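Local coordinates for FACT complex subunit SPT16 (Ashbya gossypii, PDB 6A8M), which probably acts as a subunit of the histone chaperone FACT, which reorganizes nucleosomes during transcription, DNA replication and DNA repair, at residues L17-R22 against S171-V176; P30-F35 against A67-G72; I213-L218 against P260-G265; K194-L199 against I302-L307. All coordinates share one frame; numbering follows the deposited sequence.

Contact 1: L17-R22 against S171-V176; sequences LALRDR and SSLWAV
Leu173 spreads its two methyl branches over Ala18 and Leu19, so that one side chain from the end of helix 167-174 covers the last turn of helix 9-22. This is a helix-helix contact at the junction of the two parts of the chain: helix 9-22 belongs to the N-terminal lobe, related to aminopeptidase P N-terminal domains, and helix 167-174 lies just ahead of the long helix 179-208 of the peptidase-like domain. Leu173 CG stands anti to its backbone N (chi1 175°); the end of the side chain comes nearer to helix 9-22 than its first bond would suggest. Leu173 CD1 lies 3.6 Å from the carbonyl oxygen of Ala18 and 3.9 Å from Ala18 CB. Leu173 CD2 meets Leu19 CD1 at 3.6 Å, the two leucine side chains crossing at about a right angle. Leu52 and Trp55 of helix 48-57 touch Leu19 and Leu173 respectively, and with them form an apolar cluster on the buried side of the contact. The solvent side is spanned by Arg22, whose chain bends at chi2 (88°) and chi3 (80°). Arg22 CB passes 4.2 Å from Leu173 CD1, while the guanidinium reaches across to the backbone of helix 167-174, with Arg22 NH1 4.1 Å from Leu173 CA. The arginine makes its approach by van der Waals contact. Ser172 OG bonds back to Leu168 O in its own helix, and Ser172 CB meets Arg22 NH2 at 3.8 Å, at the edge of the guanidinium and near its plane.

Contact 2: P30-F35 against A67-G72; sequences PSSLVF and AVFKEG
Leu33 and Val68 stand side by side on one face of the N-terminal lobe sheet, while Val34 and Ala67 point from the other, the alternation expected of neighbouring antiparallel strands. Leu33 and Val68 form a hydrogen-bonded pair: Leu33 N donates to Val68 O at 3.0 Å, in the carbonyl plane, and Val68 N returns a 2.9 Å bond to Leu33 O, tilted 26° from that carbonyl's plane. Their side chains meet at the root, CB to CB at 4.1 Å, and Phe23 packs on both. Val34 and Ala67 are the adjoining non-hydrogen-bonded pair. Val34 CG2 lies anti to its carbonyl carbon and approaches Ala67 CB at 4.1 Å, beneath helix 113-128, whose Val125 and Leu121 touch Val34 and Ala67. Beyond the paired residues, Ser32 CB comes obliquely to the Phe69 ring, 3.6 Å from Phe69 CD2. Gly72 O and a water lie in the plane of that ring, at its edge. The same water donates to Ser31 O at 2.6 Å and accepts from Lys70 N, linking the two segments just beyond the paired strands. Phe69 N bonds to Gly72 O at the turn into strand 72-77. The main-chain bonds fix the register, with Ala67 CA adding a CA-H...O contact to Leu33 O. Leu33 and Val68 thus satisfy each other's N-H and C=O across the strands, and the two faces present mainly apolar side chains to helices and loops.

Contact 3: I213-L218 against P260-G265; sequences ITDAKL and PIIQSG
Asp215 reaches from the first turn of helix 215-224 to Ser264, and both of its carboxylate oxygens are engaged. Ser264 OG donates to Asp215 OD1 at 2.7 Å, on the syn lone pair, and Ser264 N donates to Asp215 OD2 at 2.8 Å, nearly straight but from above the carboxylate plane, 44° out of it. Asp215 CG lies anti to its carbonyl carbon (chi1 -71°), with CB and CG on the side of strand 261-263. Ser264 OG also bonds to Asp282 N, so the hydroxyl joins the helix to a third part of the domain. Water continues the polar network: one molecule lies 2.7 Å from Asp215 OD2 and near Gly265 O, and another accepts from Gly265 N at 2.9 Å. Within the helix segment, Thr214 is the N-cap residue, its OG1 accepting from Lys217 N at 3.0 Å.

The apolar contact lies next to this. Leu218 and Ile262 cross at about a right angle, with Ile262 CD1 3.5 Å from Leu218 CG and close to Leu218 CD2. Leu203 and Leu199 of helix 179-208 touch Leu218 and Ile262 respectively, extending the hydrophobic layer between helices and sheet in this peptidase-like domain. The buried carboxylate is met by a backbone N-H and a hydroxyl close to a helix N terminus; together these would probably stabilise its negative charge and hold the helix start against the strand end.

Contact 4: K194-L199 against I302-L307; sequences KFMNLL and ISRTFL
Met196 projects from helix 179-208 onto strand 298-308, and each atom of its side chain finds a neighbour there. Met196 CB lies 4.0 Å from Ile302 CG2. Met196 CG, anti to the backbone N (chi1 -175°), meets Arg304 CG at 3.9 Å. A bend at chi2 sets SD beside Phe306, and a bend at chi3 turns CE back to Ile302. Met196 SD comes to Phe306 CZ at 3.9 Å, a Met-aromatic contact at the ring edge, 82° off the normal, with the two side chains sliding past each other in opposite directions. Met196 CE lies 3.6 Å from the carbonyl oxygen of Ile302. Leu199, one turn on, places its CD2 4.1 Å from Phe306 CE2 and approaches that ring obliquely. Ile302 CD1 lies 3.5 Å above the centre of the Arg304 guanidinium. Arg304 NH2 makes a salt bridge with Asp419 and a bond to Tyr434 O, and Arg304 NE bonds to Thr435 O. Helix and strand segments run in similar directions, their axes 27° apart. A helix laid over the curved sheet in this way is characteristic of the pita-bread fold of the M24 peptidase family, here in the peptidase-like domain of Spt16.

From the N terminus, helix 9-22 leads into strand 32-37, which pairs with strand 64-68 to close the short loop of contact 2. Contact 1 closes only at 171-176 and encloses it. The two touch, through Leu19 on Leu33 and Val68 and through Arg20 with Lys70 O, so together they bind helix 9-22 to the N-lobe sheet and to helix 167-174. The chain then enters helix 179-208 and the peptidase-like domain. There contact 4 spans residues 194 to 307 and encloses contact 3. These also touch, at Leu199 and Ile262, and bind helices 179-208 and 215-224 to one sheet. No loops cross, and contacts 1 and 4 have centres about 35 Å apart.

Contact 1: L17-R22 against S171-V176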
loop_
_atom_site.group_PDB
_atom_site.type_symbol
_atom_site.label_atom_id
_atom_site.label_comp_id
_atom_site.label_asym_id
_atom_site.label_seq_id
_atom_site.Cartn_x
_atom_site.Cartn_y
_atom_site.Cartn_z
ATOM N N LEU A 17 5.799 1.779 -20.973
ATOM C CA LEU A 17 6.373 0.780 -21.869
ATOM C C LEU A 17 6.528 -0.569 -21.172
ATOM O O LEU A 17 6.305 -1.614 -21.792
ATOM C CB LEU A 17 7.712 1.264 -22.419
ATOM C CG LEU A 17 7.604 2.444 -23.388
ATOM C CD1 LEU A 17 8.962 2.751 -23.974
ATOM C CD2 LEU A 17 6.603 2.138 -24.485
ATOM N N ALA A 18 6.868 -0.572 -19.877
ATOM C CA ALA A 18 6.891 -1.838 -19.136
ATOM C C ALA A 18 5.524 -2.505 -19.135
ATOM O O ALA A 18 5.420 -3.725 -19.311
ATOM C CB ALA A 18 7.372 -1.619 -17.704
ATOM N N LEU A 19 4.459 -1.712 -18.972
ATOM C CA LEU A 19 3.098 -2.246 -19.009
ATOM C C LEU A 19 2.756 -2.804 -20.383
ATOM O O LEU A 19 2.168 -3.885 -20.500
ATOM C CB LEU A 19 2.112 -1.142 -18.620
ATOM C CG LEU A 19 0.620 -1.447 -18.685
ATOM C CD1 LEU A 19 0.222 -2.568 -17.727
ATOM C CD2 LEU A 19 -0.146 -0.172 -18.361
ATOM N N ARG A 20 3.106 -2.066 -21.437
ATOM C CA ARG A 20 2.936 -2.563 -22.798
ATOM C C ARG A 20 3.653 -3.893 -22.983
ATOM O O ARG A 20 3.083 -4.853 -23.508
ATOM C CB ARG A 20 3.473 -1.523 -23.787
ATOM C CG ARG A 20 3.155 -1.794 -25.242
ATOM C CD ARG A 20 4.209 -2.630 -25.907
ATOM N NE ARG A 20 5.511 -1.976 -25.877
ATOM C CZ ARG A 20 6.135 -1.509 -26.955
ATOM N NH1 ARG A 20 5.572 -1.622 -28.155
ATOM N NH2 ARG A 20 7.327 -0.935 -26.834
ATOM N N ASP A 21 4.911 -3.962 -22.550
ATOM C CA ASP A 21 5.698 -5.176 -22.758
ATOM C C ASP A 21 5.099 -6.370 -22.029
ATOM O O ASP A 21 5.098 -7.487 -22.558
ATOM C CB ASP A 21 7.139 -4.939 -22.314
ATOM C CG ASP A 21 7.854 -3.959 -23.209
ATOM O OD1 ASP A 21 7.380 -3.772 -24.348
ATOM O OD2 ASP A 21 8.866 -3.377 -22.777
ATOM N N ARG A 22 4.547 -6.152 -20.833
ATOM C CA ARG A 22 4.212 -7.267 -19.956
ATOM C C ARG A 22 2.770 -7.741 -20.071
ATOM O O ARG A 22 2.504 -8.922 -19.806
ATOM C CB ARG A 22 4.504 -6.896 -18.498
ATOM C CG ARG A 22 4.515 -8.085 -17.542
ATOM C CD ARG A 22 5.900 -8.717 -17.457
ATOM N NE ARG A 22 6.774 -7.962 -16.555
ATOM C CZ ARG A 22 6.751 -8.067 -15.225
ATOM N NH1 ARG A 22 7.583 -7.343 -14.479
ATOM N NH2 ARG A 22 5.900 -8.898 -14.634
ATOM N N SER A 171 0.110 -6.390 -10.110
ATOM C CA SER A 171 0.891 -6.546 -8.884
ATOM C C SER A 171 2.345 -6.903 -9.198
ATOM O O SER A 171 3.278 -6.328 -8.617
ATOM C CB SER A 171 0.253 -7.613 -7.999
ATOM O OG SER A 171 1.146 -8.030 -6.980
ATOM N N SER A 172 2.554 -7.870 -10.105
ATOM C CA SER A 172 3.912 -8.241 -10.502
ATOM C C SER A 172 4.629 -7.083 -11.186
ATOM O O SER A 172 5.829 -6.876 -10.981
ATOM C CB SER A 172 3.871 -9.452 -11.431
ATOM O OG SER A 172 3.186 -10.519 -10.807
ATOM N N LEU A 173 3.915 -6.328 -12.021
ATOM C CA LEU A 173 4.542 -5.224 -12.737
ATOM C C LEU A 173 4.990 -4.120 -11.783
ATOM O O LEU A 173 6.049 -3.513 -11.990
ATOM C CB LEU A 173 3.562 -4.681 -13.771
ATOM C CG LEU A 173 3.921 -3.444 -14.576
ATOM C CD1 LEU A 173 4.848 -3.819 -15.711
ATOM C CD2 LEU A 173 2.632 -2.827 -15.094
ATOM N N TRP A 174 4.203 -3.852 -10.734
ATOM C CA TRP A 174 4.432 -2.757 -9.778
ATOM C C TRP A 174 5.417 -3.106 -8.679
ATOM O O TRP A 174 5.839 -2.207 -7.941
ATOM C CB TRP A 174 3.119 -2.354 -9.067
ATOM C CG TRP A 174 2.152 -1.703 -9.920
ATOM C CD1 TRP A 174 2.406 -0.957 -11.030
ATOM C CD2 TRP A 174 0.741 -1.736 -9.770
ATOM N NE1 TRP A 174 1.219 -0.519 -11.585
ATOM C CE2 TRP A 174 0.186 -0.993 -10.834
ATOM C CE3 TRP A 174 -0.112 -2.330 -8.848
ATOM C CZ2 TRP A 174 -1.187 -0.816 -10.985
ATOM C CZ3 TRP A 174 -1.468 -2.142 -8.990
ATOM C CH2 TRP A 174 -1.993 -1.395 -10.063
ATOM N N ALA A 175 5.758 -4.384 -8.518
ATOM C CA ALA A 175 6.378 -4.845 -7.277
ATOM C C ALA A 175 7.714 -4.150 -7.017
ATOM O O ALA A 175 7.960 -3.628 -5.924
ATOM C CB ALA A 175 6.576 -6.363 -7.346
ATOM N N VAL A 176 8.598 -4.165 -7.999
ATOM C CA VAL A 176 9.960 -3.685 -7.800
ATOM C C VAL A 176 9.945 -2.163 -7.780
ATOM O O VAL A 176 9.375 -1.521 -8.671
ATOM C CB VAL A 176 10.889 -4.225 -8.894
ATOM C CG1 VAL A 176 12.210 -3.455 -8.902
ATOM C CG2 VAL A 176 11.116 -5.737 -8.707
#

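Contact 2: P30-F35 against A67-G72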
loop_
_atom_site.group_PDB
_atom_site.type_symbol
_atom_site.label_atom_id
_atom_site.label_comp_id
_atom_site.label_asym_id
_atom_site.label_seq_id
_atom_site.Cartn_x
_atom_site.Cartn_y
_atom_site.Cartn_z
ATOM N N PRO A 30 -4.666 -11.094 -22.323
ATOM C CA PRO A 30 -5.445 -9.974 -22.863
ATOM C C PRO A 30 -4.737 -9.388 -24.077
ATOM O O PRO A 30 -3.505 -9.337 -24.132
ATOM C CB PRO A 30 -5.504 -8.979 -21.694
ATOM C CG PRO A 30 -4.257 -9.284 -20.895
ATOM C CD PRO A 30 -4.048 -10.775 -21.019
ATOM N N SER A 31 -5.530 -8.959 -25.059
ATOM C CA SER A 31 -5.018 -8.339 -26.274
ATOM C C SER A 31 -4.919 -6.825 -26.168
ATOM O O SER A 31 -4.284 -6.192 -27.024
ATOM C CB SER A 31 -5.914 -8.690 -27.465
ATOM O OG SER A 31 -6.039 -10.089 -27.619
ATOM N N SER A 32 -5.529 -6.241 -25.144
ATOM C CA SER A 32 -5.517 -4.807 -24.881
ATOM C C SER A 32 -5.979 -4.626 -23.443
ATOM O O SER A 32 -6.518 -5.550 -22.838
ATOM C CB SER A 32 -6.426 -4.035 -25.841
ATOM O OG SER A 32 -7.792 -4.422 -25.722
ATOM N N LEU A 33 -5.771 -3.422 -22.911
ATOM C CA LEU A 33 -6.156 -3.063 -21.552
ATOM C C LEU A 33 -7.028 -1.822 -21.620
ATOM O O LEU A 33 -6.757 -0.929 -22.427
ATOM C CB LEU A 33 -4.940 -2.762 -20.681
ATOM C CG LEU A 33 -3.843 -3.821 -20.596
ATOM C CD1 LEU A 33 -2.734 -3.357 -19.692
ATOM C CD2 LEU A 33 -4.456 -5.143 -20.095
ATOM N N VAL A 34 -8.062 -1.750 -20.777
ATOM C CA VAL A 34 -8.847 -0.525 -20.621
ATOM C C VAL A 34 -9.047 -0.227 -19.135
ATOM O O VAL A 34 -9.566 -1.072 -18.395
ATOM C CB VAL A 34 -10.214 -0.610 -21.324
ATOM C CG1 VAL A 34 -10.933 0.722 -21.179
ATOM C CG2 VAL A 34 -10.056 -0.988 -22.823
ATOM N N PHE A 35 -8.669 0.985 -18.714
ATOM C CA PHE A 35 -8.837 1.455 -17.341
ATOM C C PHE A 35 -9.621 2.759 -17.367
ATOM O O PHE A 35 -9.264 3.678 -18.112
ATOM C CB PHE A 35 -7.480 1.674 -16.658
ATOM C CG PHE A 35 -6.612 0.448 -16.664
ATOM C CD1 PHE A 35 -6.800 -0.526 -15.709
ATOM C CD2 PHE A 35 -5.640 0.270 -17.626
ATOM C CE1 PHE A 35 -6.022 -1.672 -15.700
ATOM C CE2 PHE A 35 -4.849 -0.882 -17.632
ATOM C CZ PHE A 35 -5.046 -1.853 -16.666
ATOM N N ALA A 67 -6.330 3.375 -22.350
ATOM C CA ALA A 67 -6.333 2.058 -22.967
ATOM C C ALA A 67 -4.963 1.787 -23.558
ATOM O O ALA A 67 -4.337 2.690 -24.118
ATOM C CB ALA A 67 -7.403 1.942 -24.048
ATOM N N VAL A 68 -4.497 0.544 -23.425
ATOM C CA VAL A 68 -3.134 0.178 -23.809
ATOM C C VAL A 68 -3.188 -0.942 -24.838
ATOM O O VAL A 68 -3.975 -1.882 -24.702
ATOM C CB VAL A 68 -2.284 -0.265 -22.597
ATOM C CG1 VAL A 68 -0.847 -0.406 -23.029
ATOM C CG2 VAL A 68 -2.400 0.756 -21.420
ATOM N N PHE A 69 -2.339 -0.833 -25.864
ATOM C CA PHE A 69 -2.249 -1.794 -26.960
ATOM C C PHE A 69 -0.778 -2.067 -27.256
ATOM O O PHE A 69 0.111 -1.355 -26.782
ATOM C CB PHE A 69 -2.934 -1.268 -28.232
ATOM C CG PHE A 69 -4.318 -0.747 -28.008
ATOM C CD1 PHE A 69 -4.531 0.559 -27.596
ATOM C CD2 PHE A 69 -5.417 -1.559 -28.236
ATOM C CE1 PHE A 69 -5.815 1.029 -27.381
ATOM C CE2 PHE A 69 -6.691 -1.091 -28.036
ATOM C CZ PHE A 69 -6.898 0.197 -27.607
ATOM N N LYS A 70 -0.515 -3.086 -28.087
ATOM C CA LYS A 70 0.861 -3.322 -28.529
ATOM C C LYS A 70 1.468 -2.076 -29.163
ATOM O O LYS A 70 2.621 -1.714 -28.876
ATOM C CB LYS A 70 0.923 -4.484 -29.524
ATOM C CG LYS A 70 2.306 -4.608 -30.202
ATOM C CD LYS A 70 2.440 -5.802 -31.148
ATOM C CE LYS A 70 3.808 -5.713 -31.860
ATOM N NZ LYS A 70 4.195 -6.881 -32.696
ATOM N N GLU A 71 0.717 -1.397 -30.021
ATOM C CA GLU A 71 1.290 -0.340 -30.846
ATOM C C GLU A 71 1.000 1.061 -30.322
ATOM O O GLU A 71 1.412 2.041 -30.957
ATOM C CB GLU A 71 0.789 -0.460 -32.297
ATOM C CG GLU A 71 0.755 -1.888 -32.867
ATOM C CD GLU A 71 2.129 -2.464 -33.221
ATOM O OE1 GLU A 71 2.165 -3.426 -34.026
ATOM O OE2 GLU A 71 3.166 -1.969 -32.709
ATOM N N GLY A 72 0.300 1.192 -29.201
ATOM C CA GLY A 72 0.006 2.523 -28.709
ATOM C C GLY A 72 -0.884 2.536 -27.486
ATOM O O GLY A 72 -1.165 1.507 -26.861
HETATM O O HOH W 1 -3.254 -4.587 -28.780
#

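Contact 3: I213-L218 against P260-G265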
loop_
_atom_site.group_PDB
_atom_site.type_symbol
_atom_site.label_atom_id
_atom_site.label_comp_id
_atom_site.label_asym_id
_atom_site.label_seq_id
_atom_site.Cartn_x
_atom_site.Cartn_y
_atom_site.Cartn_z
ATOM N N ILE A 213 -10.761 7.271 28.869
ATOM C CA ILE A 213 -10.613 7.438 27.433
ATOM C C ILE A 213 -10.609 6.052 26.810
ATOM O O ILE A 213 -10.072 5.100 27.389
ATOM C CB ILE A 213 -9.333 8.245 27.097
ATOM C CG1 ILE A 213 -9.354 8.742 25.658
ATOM C CG2 ILE A 213 -8.068 7.431 27.373
ATOM C CD1 ILE A 213 -8.159 9.651 25.314
ATOM N N THR A 214 -11.230 5.946 25.640
ATOM C CA THR A 214 -11.237 4.723 24.851
ATOM C C THR A 214 -10.029 4.675 23.931
ATOM O O THR A 214 -9.408 5.693 23.619
ATOM C CB THR A 214 -12.500 4.606 24.000
ATOM O OG1 THR A 214 -12.480 5.594 22.952
ATOM C CG2 THR A 214 -13.774 4.773 24.870
ATOM N N ASP A 215 -9.713 3.457 23.489
ATOM C CA ASP A 215 -8.667 3.258 22.496
ATOM C C ASP A 215 -8.916 4.107 21.248
ATOM O O ASP A 215 -7.986 4.707 20.694
ATOM C CB ASP A 215 -8.600 1.780 22.108
ATOM C CG ASP A 215 -8.030 0.908 23.205
ATOM O OD1 ASP A 215 -7.463 1.440 24.177
ATOM O OD2 ASP A 215 -8.192 -0.322 23.088
ATOM N N ALA A 216 -10.172 4.174 20.799
ATOM C CA ALA A 216 -10.484 4.868 19.555
ATOM C C ALA A 216 -10.352 6.383 19.709
ATOM O O ALA A 216 -9.912 7.069 18.779
ATOM C CB ALA A 216 -11.890 4.481 19.084
ATOM N N LYS A 217 -10.703 6.922 20.872
ATOM C CA LYS A 217 -10.494 8.352 21.109
ATOM C C LYS A 217 -9.009 8.698 21.117
ATOM O O LYS A 217 -8.589 9.708 20.533
ATOM C CB LYS A 217 -11.137 8.756 22.432
ATOM C CG LYS A 217 -10.959 10.220 22.793
ATOM C CD LYS A 217 -11.536 11.114 21.715
ATOM C CE LYS A 217 -11.339 12.577 22.083
ATOM N NZ LYS A 217 -11.622 13.471 20.941
ATOM N N LEU A 218 -8.197 7.860 21.767
ATOM C CA LEU A 218 -6.759 8.089 21.785
ATOM C C LEU A 218 -6.166 8.027 20.380
ATOM O O LEU A 218 -5.349 8.878 20.012
ATOM C CB LEU A 218 -6.097 7.063 22.701
ATOM C CG LEU A 218 -4.583 7.138 22.853
ATOM C CD1 LEU A 218 -4.182 8.490 23.426
ATOM C CD2 LEU A 218 -4.099 5.999 23.748
ATOM N N PRO A 260 -4.925 5.310 12.422
ATOM C CA PRO A 260 -4.104 4.614 13.421
ATOM C C PRO A 260 -4.940 3.701 14.307
ATOM O O PRO A 260 -6.082 4.004 14.633
ATOM C CB PRO A 260 -3.499 5.756 14.242
ATOM C CG PRO A 260 -3.501 6.945 13.304
ATOM C CD PRO A 260 -4.718 6.769 12.418
ATOM N N ILE A 261 -4.344 2.577 14.699
ATOM C CA ILE A 261 -5.033 1.530 15.434
ATOM C C ILE A 261 -4.382 1.409 16.803
ATOM O O ILE A 261 -3.166 1.185 16.895
ATOM C CB ILE A 261 -4.966 0.177 14.708
ATOM C CG1 ILE A 261 -5.611 0.265 13.314
ATOM C CG2 ILE A 261 -5.633 -0.908 15.564
ATOM C CD1 ILE A 261 -5.304 -0.934 12.404
ATOM N N ILE A 262 -5.183 1.537 17.855
ATOM C CA ILE A 262 -4.784 1.221 19.220
ATOM C C ILE A 262 -5.761 0.183 19.767
ATOM O O ILE A 262 -6.980 0.317 19.592
ATOM C CB ILE A 262 -4.756 2.477 20.112
ATOM C CG1 ILE A 262 -3.738 3.487 19.559
ATOM C CG2 ILE A 262 -4.442 2.149 21.589
ATOM C CD1 ILE A 262 -3.780 4.813 20.307
ATOM N N GLN A 263 -5.222 -0.872 20.377
ATOM C CA GLN A 263 -6.017 -1.899 21.057
ATOM C C GLN A 263 -5.313 -2.211 22.367
ATOM O O GLN A 263 -4.233 -2.812 22.364
ATOM C CB GLN A 263 -6.157 -3.167 20.203
ATOM C CG GLN A 263 -6.863 -2.934 18.884
ATOM C CD GLN A 263 -6.891 -4.173 18.022
ATOM O OE1 GLN A 263 -6.316 -5.209 18.377
ATOM N NE2 GLN A 263 -7.545 -4.074 16.878
ATOM N N SER A 264 -5.913 -1.814 23.485
ATOM C CA SER A 264 -5.286 -2.021 24.781
ATOM C C SER A 264 -5.842 -3.224 25.538
ATOM O O SER A 264 -5.383 -3.486 26.654
ATOM C CB SER A 264 -5.434 -0.769 25.641
ATOM O OG SER A 264 -6.802 -0.536 25.894
ATOM N N GLY A 265 -6.805 -3.958 24.973
ATOM C CA GLY A 265 -7.364 -5.099 25.655
ATOM C C GLY A 265 -8.591 -4.799 26.501
ATOM O O GLY A 265 -8.967 -3.635 26.720
HETATM O O HOH W 2 -9.471 -1.450 25.148
HETATM O O HOH W 3 -9.011 -3.578 23.115
#

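Contact 4: K194-L199 against I302-L307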
loop_
_atom_site.group_PDB
_atom_site.type_symbol
_atom_site.label_atom_id
_atom_site.label_comp_id
_atom_site.label_asym_id
_atom_site.label_seq_id
_atom_site.Cartn_x
_atom_site.Cartn_y
_atom_site.Cartn_z
ATOM N N LYS A 194 7.748 8.972 13.233
ATOM C CA LYS A 194 7.449 10.173 14.014
ATOM C C LYS A 194 6.094 10.063 14.693
ATOM O O LYS A 194 5.931 10.496 15.838
ATOM C CB LYS A 194 7.453 11.413 13.130
ATOM C CG LYS A 194 8.801 11.761 12.561
ATOM C CD LYS A 194 9.781 12.011 13.673
ATOM C CE LYS A 194 10.885 12.887 13.192
ATOM N NZ LYS A 194 11.747 13.271 14.343
ATOM N N PHE A 195 5.106 9.545 13.975
ATOM C CA PHE A 195 3.771 9.407 14.542
ATOM C C PHE A 195 3.697 8.280 15.563
ATOM O O PHE A 195 2.953 8.398 16.547
ATOM C CB PHE A 195 2.750 9.248 13.410
ATOM C CG PHE A 195 2.468 10.552 12.725
ATOM C CD1 PHE A 195 1.628 11.476 13.326
ATOM C CD2 PHE A 195 3.107 10.895 11.551
ATOM C CE1 PHE A 195 1.403 12.724 12.747
ATOM C CE2 PHE A 195 2.886 12.131 10.967
ATOM C CZ PHE A 195 2.033 13.043 11.561
ATOM N N MET A 196 4.459 7.192 15.380
ATOM C CA MET A 196 4.519 6.196 16.452
ATOM C C MET A 196 5.122 6.800 17.720
ATOM O O MET A 196 4.655 6.519 18.838
ATOM C CB MET A 196 5.307 4.955 16.001
ATOM C CG MET A 196 5.312 3.815 17.039
ATOM S SD MET A 196 3.661 3.269 17.561
ATOM C CE MET A 196 3.147 2.341 16.123
ATOM N N ASN A 197 6.147 7.649 17.570
ATOM C CA ASN A 197 6.697 8.344 18.731
ATOM C C ASN A 197 5.635 9.190 19.424
ATOM O O ASN A 197 5.537 9.187 20.657
ATOM C CB ASN A 197 7.876 9.228 18.341
ATOM C CG ASN A 197 8.414 9.999 19.542
ATOM O OD1 ASN A 197 8.947 9.396 20.469
ATOM N ND2 ASN A 197 8.216 11.320 19.562
ATOM N N LEU A 198 4.858 9.954 18.644
ATOM C CA LEU A 198 3.803 10.784 19.221
ATOM C C LEU A 198 2.774 9.919 19.911
ATOM O O LEU A 198 2.271 10.269 20.984
ATOM C CB LEU A 198 3.102 11.600 18.140
ATOM C CG LEU A 198 3.740 12.848 17.569
ATOM C CD1 LEU A 198 2.805 13.377 16.503
ATOM C CD2 LEU A 198 3.976 13.893 18.661
ATOM N N LEU A 199 2.450 8.788 19.289
ATOM C CA LEU A 199 1.485 7.868 19.860
ATOM C C LEU A 199 1.970 7.351 21.202
ATOM O O LEU A 199 1.209 7.304 22.171
ATOM C CB LEU A 199 1.248 6.710 18.899
ATOM C CG LEU A 199 0.072 5.811 19.236
ATOM C CD1 LEU A 199 -0.431 5.201 17.933
ATOM C CD2 LEU A 199 0.475 4.711 20.219
ATOM N N ILE A 302 4.109 0.656 10.621
ATOM C CA ILE A 302 4.861 0.317 11.829
ATOM C C ILE A 302 3.855 -0.110 12.886
ATOM O O ILE A 302 2.801 0.512 13.029
ATOM C CB ILE A 302 5.731 1.487 12.339
ATOM C CG1 ILE A 302 6.625 1.020 13.509
ATOM C CG2 ILE A 302 4.884 2.743 12.698
ATOM C CD1 ILE A 302 7.685 2.067 13.945
ATOM N N SER A 303 4.165 -1.189 13.602
ATOM C CA SER A 303 3.340 -1.632 14.722
ATOM C C SER A 303 4.256 -1.908 15.896
ATOM O O SER A 303 5.324 -2.503 15.734
ATOM C CB SER A 303 2.518 -2.896 14.421
ATOM O OG SER A 303 1.517 -2.647 13.452
ATOM N N ARG A 304 3.824 -1.497 17.076
ATOM C CA ARG A 304 4.602 -1.730 18.286
ATOM C C ARG A 304 3.671 -2.283 19.348
ATOM O O ARG A 304 2.449 -2.056 19.320
ATOM C CB ARG A 304 5.267 -0.437 18.802
ATOM C CG ARG A 304 6.302 0.123 17.834
ATOM C CD ARG A 304 7.495 -0.811 17.783
ATOM N NE ARG A 304 8.633 -0.335 16.990
ATOM C CZ ARG A 304 8.876 -0.758 15.750
ATOM N NH1 ARG A 304 8.022 -1.610 15.156
ATOM N NH2 ARG A 304 9.964 -0.342 15.101
ATOM N N THR A 305 4.259 -2.995 20.298
ATOM C CA THR A 305 3.565 -3.399 21.514
ATOM C C THR A 305 4.184 -2.628 22.674
ATOM O O THR A 305 5.416 -2.554 22.790
ATOM C CB THR A 305 3.702 -4.910 21.753
ATOM O OG1 THR A 305 3.168 -5.629 20.641
ATOM C CG2 THR A 305 2.944 -5.328 23.010
ATOM N N PHE A 306 3.346 -2.018 23.502
ATOM C CA PHE A 306 3.813 -1.350 24.703
ATOM C C PHE A 306 3.400 -2.196 25.902
ATOM O O PHE A 306 2.311 -2.780 25.909
ATOM C CB PHE A 306 3.264 0.071 24.783
ATOM C CG PHE A 306 3.628 0.917 23.598
ATOM C CD1 PHE A 306 4.873 1.530 23.517
ATOM C CD2 PHE A 306 2.747 1.065 22.546
ATOM C CE1 PHE A 306 5.230 2.308 22.399
ATOM C CE2 PHE A 306 3.091 1.808 21.420
ATOM C CZ PHE A 306 4.327 2.443 21.342
ATOM N N LEU A 307 4.304 -2.323 26.872
ATOM C CA LEU A 307 4.093 -3.163 28.050
ATOM C C LEU A 307 3.989 -2.278 29.285
ATOM O O LEU A 307 4.870 -1.448 29.530
ATOM C CB LEU A 307 5.235 -4.176 28.222
ATOM C CG LEU A 307 5.575 -5.049 27.017
ATOM C CD1 LEU A 307 6.798 -5.922 27.331
ATOM C CD2 LEU A 307 4.390 -5.899 26.674
#